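Local atomic coordinates of FeoA (Thermococcus thioreducens, PDB entry 3E19), a protein that probably acts in ferrous iron uptake as a small, SH3-like beta-barrel protein with a regulatory role. Residues V44-S47 against I53-S56. Sequence-based numbering, arbitrary orientation.
Sequences VLES and IIIS
Ile54 O is gripped by two successive backbone amides of the facing strand: Leu45 N at 2.8 Å and Glu46 N at 3.2 Å. Two donors converging on one carbonyl are the signature of the classic beta bulge, and this hairpin, made of strands 41-46 and 53-57 in the SH3-like barrel of FeoA, is a worked example. Both amides lie in the carbonyl plane; Leu45 N approaches nearly head-on, with a C=O...N angle of 159°, whereas Glu46 N sits on a lone pair. The bond is returned by Ile54 N, which donates to Glu46 O (2.8 Å), tilted from that carbonyl plane. Leu45 is thus the extra residue, its backbone, in the right-handed helical region, shifting the register by one between the Val44-Ile55 pair, which is non-hydrogen-bonded, and the hydrogen-bonded pair Glu46-Ile54.

Beside the bulge, Glu46 runs alongside Ile54, both pointing the same way, and its carboxylate carbon CD comes within 3.6 Å of Ile54 CG1. An unusual chi1 of -20°, nearer eclipsed than staggered, lays the extended Glu46 chain along this isoleucine, CG, CD and the carboxylate oxygens lining its flank, while OE2 makes a long, weak ion pair with Arg61 of strand 60-64. Cutting Glu46 back to an alanine would probably uncover that flank of Ile54 and leave Arg61 without even this weak countercharge. Leu45 points toward strand 53-57, its CD1 reaching Ser56 CB at 4.1 Å. On the face shared by Val44 and Ile55, Val44 is buried against Leu7 and Met10. Its CG1, anti to the backbone N (chi1 -179°), meets Ile53 CG2 at 3.9 Å.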
ATOM      1  N   VAL C  44      17.923  14.273 -15.788  1.00 24.08           N
ATOM      2  CA  VAL C  44      17.969  13.071 -16.562  1.00 24.63           C
ATOM      3  C   VAL C  44      19.081  12.210 -15.979  1.00 24.69           C
ATOM      4  O   VAL C  44      20.213  12.690 -15.829  1.00 22.64           O
ATOM      5  CB  VAL C  44      18.227  13.385 -18.004  1.00 24.99           C
ATOM      6  CG1 VAL C  44      18.256  12.069 -18.820  1.00 23.30           C
ATOM      7  CG2 VAL C  44      17.119  14.370 -18.470  1.00 24.97           C
ATOM      8  N   LEU C  45      18.723  10.980 -15.612  1.00 26.16           N
ATOM      9  CA  LEU C  45      19.646  10.048 -14.953  1.00 27.23           C
ATOM     10  C   LEU C  45      20.199   8.998 -15.914  1.00 29.28           C
ATOM     11  O   LEU C  45      21.337   8.616 -15.791  1.00 28.50           O
ATOM     12  CB  LEU C  45      18.954   9.334 -13.797  1.00 27.40           C
ATOM     13  CG  LEU C  45      18.365  10.181 -12.674  1.00 27.36           C
ATOM     14  CD1 LEU C  45      17.961   9.283 -11.547  1.00 28.39           C
ATOM     15  CD2 LEU C  45      19.350  11.201 -12.162  1.00 27.57           C
ATOM     16  N   GLU C  46      19.378   8.512 -16.835  1.00 30.79           N
ATOM     17  CA  GLU C  46      19.785   7.467 -17.784  1.00 33.37           C
ATOM     18  C   GLU C  46      18.940   7.585 -19.021  1.00 33.17           C
ATOM     19  O   GLU C  46      17.774   7.961 -18.949  1.00 31.98           O
ATOM     20  CB  GLU C  46      19.621   6.010 -17.268  1.00 33.51           C
ATOM     21  CG  GLU C  46      19.518   5.832 -15.779  1.00 36.41           C
ATOM     22  CD  GLU C  46      19.193   4.400 -15.370  1.00 39.32           C
ATOM     23  OE1 GLU C  46      19.289   3.497 -16.242  1.00 46.15           O
ATOM     24  OE2 GLU C  46      18.832   4.186 -14.171  1.00 47.25           O
ATOM     25  N   SER C  47      19.533   7.215 -20.151  1.00 34.25           N
ATOM     26  CA  SER C  47      18.828   7.162 -21.413  1.00 35.61           C
ATOM     27  C   SER C  47      19.506   6.200 -22.369  1.00 37.34           C
ATOM     28  O   SER C  47      20.729   5.986 -22.279  1.00 38.38           O
ATOM     29  CB  SER C  47      18.787   8.545 -22.038  1.00 35.38           C
ATOM     30  OG  SER C  47      17.890   8.561 -23.129  1.00 36.13           O
ATOM     31  N   ILE C  53      13.713   6.642 -20.755  1.00 25.56           N
ATOM     32  CA  ILE C  53      14.534   7.623 -20.052  1.00 23.86           C
ATOM     33  C   ILE C  53      14.216   7.554 -18.573  1.00 22.09           C
ATOM     34  O   ILE C  53      13.032   7.542 -18.183  1.00 21.48           O
ATOM     35  CB  ILE C  53      14.211   9.042 -20.582  1.00 23.40           C
ATOM     36  CG1 ILE C  53      14.331   9.061 -22.106  1.00 24.72           C
ATOM     37  CG2 ILE C  53      15.125  10.078 -19.957  1.00 22.91           C
ATOM     38  CD1 ILE C  53      13.988  10.409 -22.726  1.00 25.20           C
ATOM     39  N   ILE C  54      15.239   7.574 -17.740  1.00 19.93           N
ATOM     40  CA  ILE C  54      15.032   7.620 -16.309  1.00 19.54           C
ATOM     41  C   ILE C  54      15.315   9.028 -15.844  1.00 19.15           C
ATOM     42  O   ILE C  54      16.408   9.539 -16.072  1.00 19.37           O
ATOM     43  CB  ILE C  54      15.948   6.628 -15.564  1.00 19.18           C
ATOM     44  CG1 ILE C  54      15.778   5.219 -16.145  1.00 21.96           C
ATOM     45  CG2 ILE C  54      15.753   6.695 -14.031  1.00 18.57           C
ATOM     46  CD1 ILE C  54      14.335   4.652 -16.164  1.00 23.90           C
ATOM     47  N   ILE C  55      14.332   9.643 -15.190  1.00 17.82           N
ATOM     48  CA  ILE C  55      14.455  10.988 -14.657  1.00 17.97           C
ATOM     49  C   ILE C  55      14.235  11.028 -13.153  1.00 18.06           C
ATOM     50  O   ILE C  55      13.655  10.119 -12.554  1.00 16.95           O
ATOM     51  CB  ILE C  55      13.429  11.984 -15.318  1.00 18.09           C
ATOM     52  CG1 ILE C  55      11.984  11.572 -14.987  1.00 18.25           C
ATOM     53  CG2 ILE C  55      13.595  12.019 -16.858  1.00 17.13           C
ATOM     54  CD1 ILE C  55      10.828  12.514 -15.517  1.00 17.97           C
ATOM     55  N   SER C  56      14.649  12.145 -12.565  1.00 18.86           N
ATOM     56  CA  SER C  56      14.357  12.463 -11.194  1.00 19.66           C
ATOM     57  C   SER C  56      13.660  13.834 -11.142  1.00 20.11           C
ATOM     58  O   SER C  56      14.153  14.822 -11.730  1.00 19.10           O
ATOM     59  CB  SER C  56      15.665  12.478 -10.431  1.00 21.55           C
ATOM     60  OG  SER C  56      15.517  13.064  -9.167  1.00 24.09           O
TER